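Local coordinates for transposon Tn7 transposition protein tnsA (Escherichia coli, PDB 1T0F) that forms the Tn7 transposase together with TnsB and, as a restriction enzyme-like endonuclease, breaks the 5' DNA strands during transposition, at residues L73-S78 with K245-K250; V175-E180 with Y249-A254. All coordinates share one frame; numbering follows the deposited sequence.

Contact 1: residues L73-S78 with K245-K250; sequences LEWESS and KFNIYK
E74 OE2 is held by three donors: the ammonium of K245, the backbone N of K54 and, weakly, that of H53. The contact joins the C-terminal end of helix 64-75, in the restriction enzyme-like nuclease part of TnsA, to a loop that carries an Asx turn and a type I beta turn. K245 NZ forms a salt bridge with E74 OE2 at 2.7 Å, reaching it from above the carboxylate plane, and also donates to E74 O at 2.9 Å. One lysine thus meets both the side chain and a main-chain carbonyl near the helix C-terminus, a place where the helix dipole probably favours a positive charge. The K245 chain bends at chi3 and crosses E74 at about a right angle. Next in sequence, W75, its CG anti to the backbone N, lays its indole against the turn. I248 CG1 packs on W75 CD1 at 4.0 Å, and the edge of the Y249 ring, led by CD2 and CE2, stands over the face of the six-membered ring, centroids 4.6 Å apart and planes at 68°, a T-shaped stack. Y249 also packs on an apolar side chain of a neighbouring protein chain. N247 lies alongside W75 with its amide only 18° from the indole plane. Its OD1 takes the Asx-turn bond from Y249 N at 3.3 Å and a weak, bent one from W75 NE1, also 3.3 Å, with an N-H...O angle of 123°.

Contact 2: residues V175-E180 with Y249-A254; sequences VKENIE and YKSFRA
Y249 opens the approach of its loop to helix 173-183, in the C-terminal part of the protein. One face of its ring receives V175 CG2, 4.1 Å from the centroid and 25° off the normal, a CH-pi contact offset toward the rim at CD1 and CE1; the two side chains run side by side and point the same way. K250 directs its own side chain away from the helix and contributes its carbonyl: N178 ND2 donates to K250 O at 3.0 Å, with a nearly straight N-H...O angle of 164°. The carbonyl lies almost in the amide plane of N178, whereas the donor stands above the carbonyl plane of K250. S251 comes between the two grips. Its CA sits 3.4 Å from E177 OE2, and its OG faces E177 OE1 at 3.4 Å, no more than a weak interaction; CG of E177 lies between the backbone N and the carbonyl carbon (chi1 49°), and the chain bends at chi2 to get there. F252, the first residue of a short 3-10 segment, returns its backbone N to N178 OD1 at 2.8 Å, in the carbonyl plane and on a lone pair. Its CB passes 3.4 Å from the same OD1, while the ring leads on into the interior, against F246, W181 and helices 213-223 and 230-240. R253 brings NH2 to 5.1 Å from E177 OE1, opposite charges near but not touching. The buried amide of N178 therefore makes three backbone bonds, K250 O and I248 O accepting from ND2 and F252 N donating to OD1, which fixes its rotation: OD1 must face the N-H of F252 and ND2 the two carbonyls.

From the N terminus, after a helix and two short strands, the chain reaches helix 64-75, then three strands of the nuclease sheet, helix 143-159 and the fourth strand, 163-166, before helix 173-183; after several further helices it returns to the loop between strands 244-245 and 261-262. Contact 1 closes the longer circuit, 73-78 with 245-250; contact 2 closes 175-180 with 249-254. The shorter circuit begins inside the longer one but ends slightly beyond it, so the two overlap on Y249 and K250 rather than nesting strictly. Their centres lie 11 Å apart, and I248 O, inside contact 1, accepts from N178 ND2. The single loop thereby ties the nuclease helix to helix 173-183.

Contact 1: residues L73-S78 with K245-K250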
loop_
_atom_site.group_PDB
_atom_site.type_symbol
_atom_site.label_atom_id
_atom_site.label_comp_id
_atom_site.label_asym_id
_atom_site.label_seq_id
_atom_site.Cartn_x
_atom_site.Cartn_y
_atom_site.Cartn_z
ATOM N N LEU A 73 0.301 -6.696 -3.080
ATOM C CA LEU A 73 -0.739 -6.570 -4.105
ATOM C C LEU A 73 -0.173 -6.725 -5.514
ATOM O O LEU A 73 -0.763 -7.404 -6.356
ATOM C CB LEU A 73 -1.435 -5.206 -4.003
ATOM C CG LEU A 73 -2.300 -4.941 -2.767
ATOM C CD1 LEU A 73 -2.688 -3.464 -2.734
ATOM C CD2 LEU A 73 -3.543 -5.831 -2.802
ATOM N N GLU A 74 0.967 -6.085 -5.760
ATOM C CA GLU A 74 1.640 -6.123 -7.064
ATOM C C GLU A 74 2.102 -7.541 -7.409
ATOM O O GLU A 74 2.295 -7.878 -8.574
ATOM C CB GLU A 74 2.831 -5.157 -7.042
ATOM C CG GLU A 74 3.659 -5.065 -8.319
ATOM C CD GLU A 74 2.986 -4.281 -9.445
ATOM O OE1 GLU A 74 2.133 -3.403 -9.169
ATOM O OE2 GLU A 74 3.335 -4.529 -10.616
ATOM N N TRP A 75 2.274 -8.371 -6.387
ATOM C CA TRP A 75 2.692 -9.757 -6.590
ATOM C C TRP A 75 1.543 -10.633 -7.116
ATOM O O TRP A 75 1.773 -11.568 -7.883
ATOM C CB TRP A 75 3.198 -10.340 -5.269
ATOM C CG TRP A 75 3.556 -11.798 -5.346
ATOM C CD1 TRP A 75 4.737 -12.334 -5.776
ATOM C CD2 TRP A 75 2.711 -12.904 -5.009
ATOM N NE1 TRP A 75 4.681 -13.709 -5.725
ATOM C CE2 TRP A 75 3.447 -14.085 -5.260
ATOM C CE3 TRP A 75 1.402 -13.012 -4.524
ATOM C CZ2 TRP A 75 2.917 -15.359 -5.040
ATOM C CZ3 TRP A 75 0.873 -14.282 -4.304
ATOM C CH2 TRP A 75 1.632 -15.439 -4.562
ATOM N N GLU A 76 0.313 -10.337 -6.695
ATOM C CA GLU A 76 -0.867 -11.114 -7.104
ATOM C C GLU A 76 -1.178 -11.024 -8.595
ATOM O O GLU A 76 -1.394 -9.938 -9.125
ATOM C CB GLU A 76 -2.096 -10.657 -6.314
ATOM C CG GLU A 76 -2.021 -10.913 -4.813
ATOM C CD GLU A 76 -2.087 -12.393 -4.458
ATOM O OE1 GLU A 76 -2.517 -13.199 -5.312
ATOM O OE2 GLU A 76 -1.725 -12.743 -3.313
ATOM N N SER A 77 -1.237 -12.169 -9.271
ATOM C CA SER A 77 -1.506 -12.159 -10.707
ATOM C C SER A 77 -2.861 -11.568 -11.107
ATOM O O SER A 77 -2.973 -10.937 -12.153
ATOM C CB SER A 77 -1.381 -13.576 -11.285
ATOM O OG SER A 77 -2.415 -14.419 -10.816
ATOM N N SER A 78 -3.878 -11.750 -10.272
ATOM C CA SER A 78 -5.221 -11.258 -10.581
ATOM C C SER A 78 -5.456 -9.750 -10.431
ATOM O O SER A 78 -6.436 -9.224 -10.955
ATOM C CB SER A 78 -6.252 -11.994 -9.728
ATOM O OG SER A 78 -6.079 -11.671 -8.359
ATOM N N LYS A 245 10.432 -7.119 -10.102
ATOM C CA LYS A 245 9.622 -7.674 -9.029
ATOM C C LYS A 245 9.992 -9.154 -8.940
ATOM O O LYS A 245 10.469 -9.743 -9.915
ATOM C CB LYS A 245 8.127 -7.479 -9.291
ATOM C CG LYS A 245 7.647 -7.931 -10.639
ATOM C CD LYS A 245 6.354 -7.212 -11.033
ATOM C CE LYS A 245 5.128 -7.782 -10.350
ATOM N NZ LYS A 245 3.868 -7.162 -10.890
ATOM N N PHE A 246 9.800 -9.748 -7.771
ATOM C CA PHE A 246 10.167 -11.147 -7.588
ATOM C C PHE A 246 9.174 -11.873 -6.694
ATOM O O PHE A 246 8.158 -11.308 -6.305
ATOM C CB PHE A 246 11.565 -11.231 -6.974
ATOM C CG PHE A 246 11.663 -10.634 -5.589
ATOM C CD1 PHE A 246 11.639 -9.253 -5.404
ATOM C CD2 PHE A 246 11.789 -11.458 -4.472
ATOM C CE1 PHE A 246 11.741 -8.698 -4.117
ATOM C CE2 PHE A 246 11.892 -10.919 -3.189
ATOM C CZ PHE A 246 11.868 -9.533 -3.008
ATOM N N ASN A 247 9.459 -13.133 -6.379
ATOM C CA ASN A 247 8.566 -13.889 -5.509
ATOM C C ASN A 247 8.861 -13.458 -4.075
ATOM O O ASN A 247 9.706 -14.049 -3.395
ATOM C CB ASN A 247 8.798 -15.398 -5.664
ATOM C CG ASN A 247 7.798 -16.217 -4.871
ATOM O OD1 ASN A 247 6.930 -15.664 -4.201
ATOM N ND2 ASN A 247 7.915 -17.542 -4.942
ATOM N N ILE A 248 8.158 -12.419 -3.629
ATOM C CA ILE A 248 8.343 -11.859 -2.294
ATOM C C ILE A 248 7.987 -12.813 -1.163
ATOM O O ILE A 248 8.351 -12.576 -0.010
ATOM C CB ILE A 248 7.510 -10.566 -2.114
ATOM C CG1 ILE A 248 6.016 -10.879 -2.235
ATOM C CG2 ILE A 248 7.894 -9.558 -3.173
ATOM C CD1 ILE A 248 5.111 -9.745 -1.764
ATOM N N TYR A 249 7.273 -13.883 -1.488
ATOM C CA TYR A 249 6.887 -14.857 -0.477
ATOM C C TYR A 249 7.995 -15.872 -0.236
ATOM O O TYR A 249 7.863 -16.781 0.576
ATOM C CB TYR A 249 5.579 -15.534 -0.882
ATOM C CG TYR A 249 4.391 -14.633 -0.627
ATOM C CD1 TYR A 249 3.899 -14.451 0.665
ATOM C CD2 TYR A 249 3.808 -13.904 -1.662
ATOM C CE1 TYR A 249 2.851 -13.557 0.921
ATOM C CE2 TYR A 249 2.770 -13.011 -1.417
ATOM C CZ TYR A 249 2.296 -12.843 -0.128
ATOM O OH TYR A 249 1.262 -11.964 0.108
ATOM N N LYS A 250 9.100 -15.689 -0.948
ATOM C CA LYS A 250 10.265 -16.547 -0.802
ATOM C C LYS A 250 11.427 -15.597 -0.564
ATOM O O LYS A 250 11.468 -14.515 -1.145
ATOM C CB LYS A 250 10.493 -17.349 -2.081
ATOM C CG LYS A 250 11.672 -18.306 -2.026
ATOM C CD LYS A 250 11.783 -19.103 -3.318
ATOM C CE LYS A 250 10.529 -19.930 -3.566
ATOM N NZ LYS A 250 10.631 -20.743 -4.813
#

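Contact 2: residues V175-E180 with Y249-A254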
loop_
_atom_site.group_PDB
_atom_site.type_symbol
_atom_site.label_atom_id
_atom_site.label_comp_id
_atom_site.label_asym_id
_atom_site.label_seq_id
_atom_site.Cartn_x
_atom_site.Cartn_y
_atom_site.Cartn_z
ATOM N N VAL A 175 7.939 -11.850 3.669
ATOM C CA VAL A 175 7.797 -10.570 2.984
ATOM C C VAL A 175 8.496 -9.517 3.833
ATOM O O VAL A 175 9.218 -8.661 3.323
ATOM C CB VAL A 175 6.308 -10.182 2.821
ATOM C CG1 VAL A 175 6.186 -8.747 2.298
ATOM C CG2 VAL A 175 5.629 -11.149 1.870
ATOM N N LYS A 176 8.285 -9.608 5.141
ATOM C CA LYS A 176 8.877 -8.688 6.094
ATOM C C LYS A 176 10.407 -8.723 6.011
ATOM O O LYS A 176 11.053 -7.679 5.940
ATOM C CB LYS A 176 8.409 -9.050 7.506
ATOM C CG LYS A 176 8.783 -8.041 8.576
ATOM C CD LYS A 176 7.906 -8.207 9.822
ATOM C CE LYS A 176 6.427 -7.959 9.504
ATOM N NZ LYS A 176 5.541 -7.943 10.714
ATOM N N GLU A 177 10.990 -9.920 6.010
ATOM C CA GLU A 177 12.445 -10.013 5.936
ATOM C C GLU A 177 12.978 -9.500 4.603
ATOM O O GLU A 177 14.064 -8.919 4.545
ATOM C CB GLU A 177 12.919 -11.453 6.207
ATOM C CG GLU A 177 12.213 -12.551 5.429
ATOM C CD GLU A 177 13.001 -13.045 4.214
ATOM O OE1 GLU A 177 14.206 -13.362 4.358
ATOM O OE2 GLU A 177 12.410 -13.133 3.120
ATOM N N ASN A 178 12.222 -9.699 3.529
ATOM C CA ASN A 178 12.666 -9.208 2.224
ATOM C C ASN A 178 12.676 -7.686 2.192
ATOM O O ASN A 178 13.580 -7.080 1.630
ATOM C CB ASN A 178 11.767 -9.725 1.097
ATOM C CG ASN A 178 12.161 -11.115 0.625
ATOM O OD1 ASN A 178 13.347 -11.444 0.549
ATOM N ND2 ASN A 178 11.169 -11.928 0.282
ATOM N N ILE A 179 11.661 -7.068 2.788
ATOM C CA ILE A 179 11.578 -5.609 2.818
ATOM C C ILE A 179 12.704 -5.048 3.684
ATOM O O ILE A 179 13.272 -3.996 3.392
ATOM C CB ILE A 179 10.200 -5.156 3.361
ATOM C CG1 ILE A 179 9.114 -5.464 2.320
ATOM C CG2 ILE A 179 10.223 -3.673 3.701
ATOM C CD1 ILE A 179 7.691 -5.181 2.794
ATOM N N GLU A 180 13.031 -5.768 4.749
ATOM C CA GLU A 180 14.100 -5.360 5.651
ATOM C C GLU A 180 15.422 -5.294 4.892
ATOM O O GLU A 180 16.188 -4.344 5.026
ATOM C CB GLU A 180 14.212 -6.364 6.799
ATOM C CG GLU A 180 13.795 -5.817 8.153
ATOM C CD GLU A 180 13.222 -6.888 9.069
ATOM O OE1 GLU A 180 13.846 -7.963 9.201
ATOM O OE2 GLU A 180 12.145 -6.650 9.660
ATOM N N TYR A 249 7.273 -13.883 -1.488
ATOM C CA TYR A 249 6.887 -14.857 -0.477
ATOM C C TYR A 249 7.995 -15.872 -0.236
ATOM O O TYR A 249 7.863 -16.781 0.576
ATOM C CB TYR A 249 5.579 -15.534 -0.882
ATOM C CG TYR A 249 4.391 -14.633 -0.627
ATOM C CD1 TYR A 249 3.899 -14.451 0.665
ATOM C CD2 TYR A 249 3.808 -13.904 -1.662
ATOM C CE1 TYR A 249 2.851 -13.557 0.921
ATOM C CE2 TYR A 249 2.770 -13.011 -1.417
ATOM C CZ TYR A 249 2.296 -12.843 -0.128
ATOM O OH TYR A 249 1.262 -11.964 0.108
ATOM N N LYS A 250 9.100 -15.689 -0.948
ATOM C CA LYS A 250 10.265 -16.547 -0.802
ATOM C C LYS A 250 11.427 -15.597 -0.564
ATOM O O LYS A 250 11.468 -14.515 -1.145
ATOM C CB LYS A 250 10.493 -17.349 -2.081
ATOM C CG LYS A 250 11.672 -18.306 -2.026
ATOM C CD LYS A 250 11.783 -19.103 -3.318
ATOM C CE LYS A 250 10.529 -19.930 -3.566
ATOM N NZ LYS A 250 10.631 -20.743 -4.813
ATOM N N SER A 251 12.358 -15.981 0.304
ATOM C CA SER A 251 13.514 -15.136 0.566
ATOM C C SER A 251 14.112 -14.783 -0.791
ATOM O O SER A 251 14.235 -15.648 -1.662
ATOM C CB SER A 251 14.543 -15.893 1.408
ATOM O OG SER A 251 15.638 -15.056 1.739
ATOM N N PHE A 252 14.471 -13.518 -0.980
ATOM C CA PHE A 252 15.042 -13.094 -2.252
ATOM C C PHE A 252 16.259 -13.945 -2.614
ATOM O O PHE A 252 16.407 -14.362 -3.755
ATOM C CB PHE A 252 15.429 -11.608 -2.191
ATOM C CG PHE A 252 16.047 -11.083 -3.462
ATOM C CD1 PHE A 252 17.403 -11.283 -3.730
ATOM C CD2 PHE A 252 15.269 -10.408 -4.403
ATOM C CE1 PHE A 252 17.977 -10.821 -4.919
ATOM C CE2 PHE A 252 15.828 -9.943 -5.597
ATOM C CZ PHE A 252 17.190 -10.152 -5.855
ATOM N N ARG A 253 17.113 -14.219 -1.634
ATOM C CA ARG A 253 18.324 -15.004 -1.881
ATOM C C ARG A 253 18.004 -16.411 -2.381
ATOM O O ARG A 253 18.862 -17.082 -2.957
ATOM C CB ARG A 253 19.155 -15.103 -0.600
ATOM C CG ARG A 253 18.610 -16.123 0.382
ATOM C CD ARG A 253 19.367 -16.105 1.686
ATOM N NE ARG A 253 19.128 -14.867 2.417
ATOM C CZ ARG A 253 19.562 -14.639 3.650
ATOM N NH1 ARG A 253 20.259 -15.570 4.287
ATOM N NH2 ARG A 253 19.293 -13.484 4.245
ATOM N N ALA A 254 16.771 -16.852 -2.157
ATOM C CA ALA A 254 16.329 -18.180 -2.571
ATOM C C ALA A 254 15.588 -18.174 -3.911
ATOM O O ALA A 254 15.229 -19.226 -4.438
ATOM C CB ALA A 254 15.445 -18.782 -1.487
#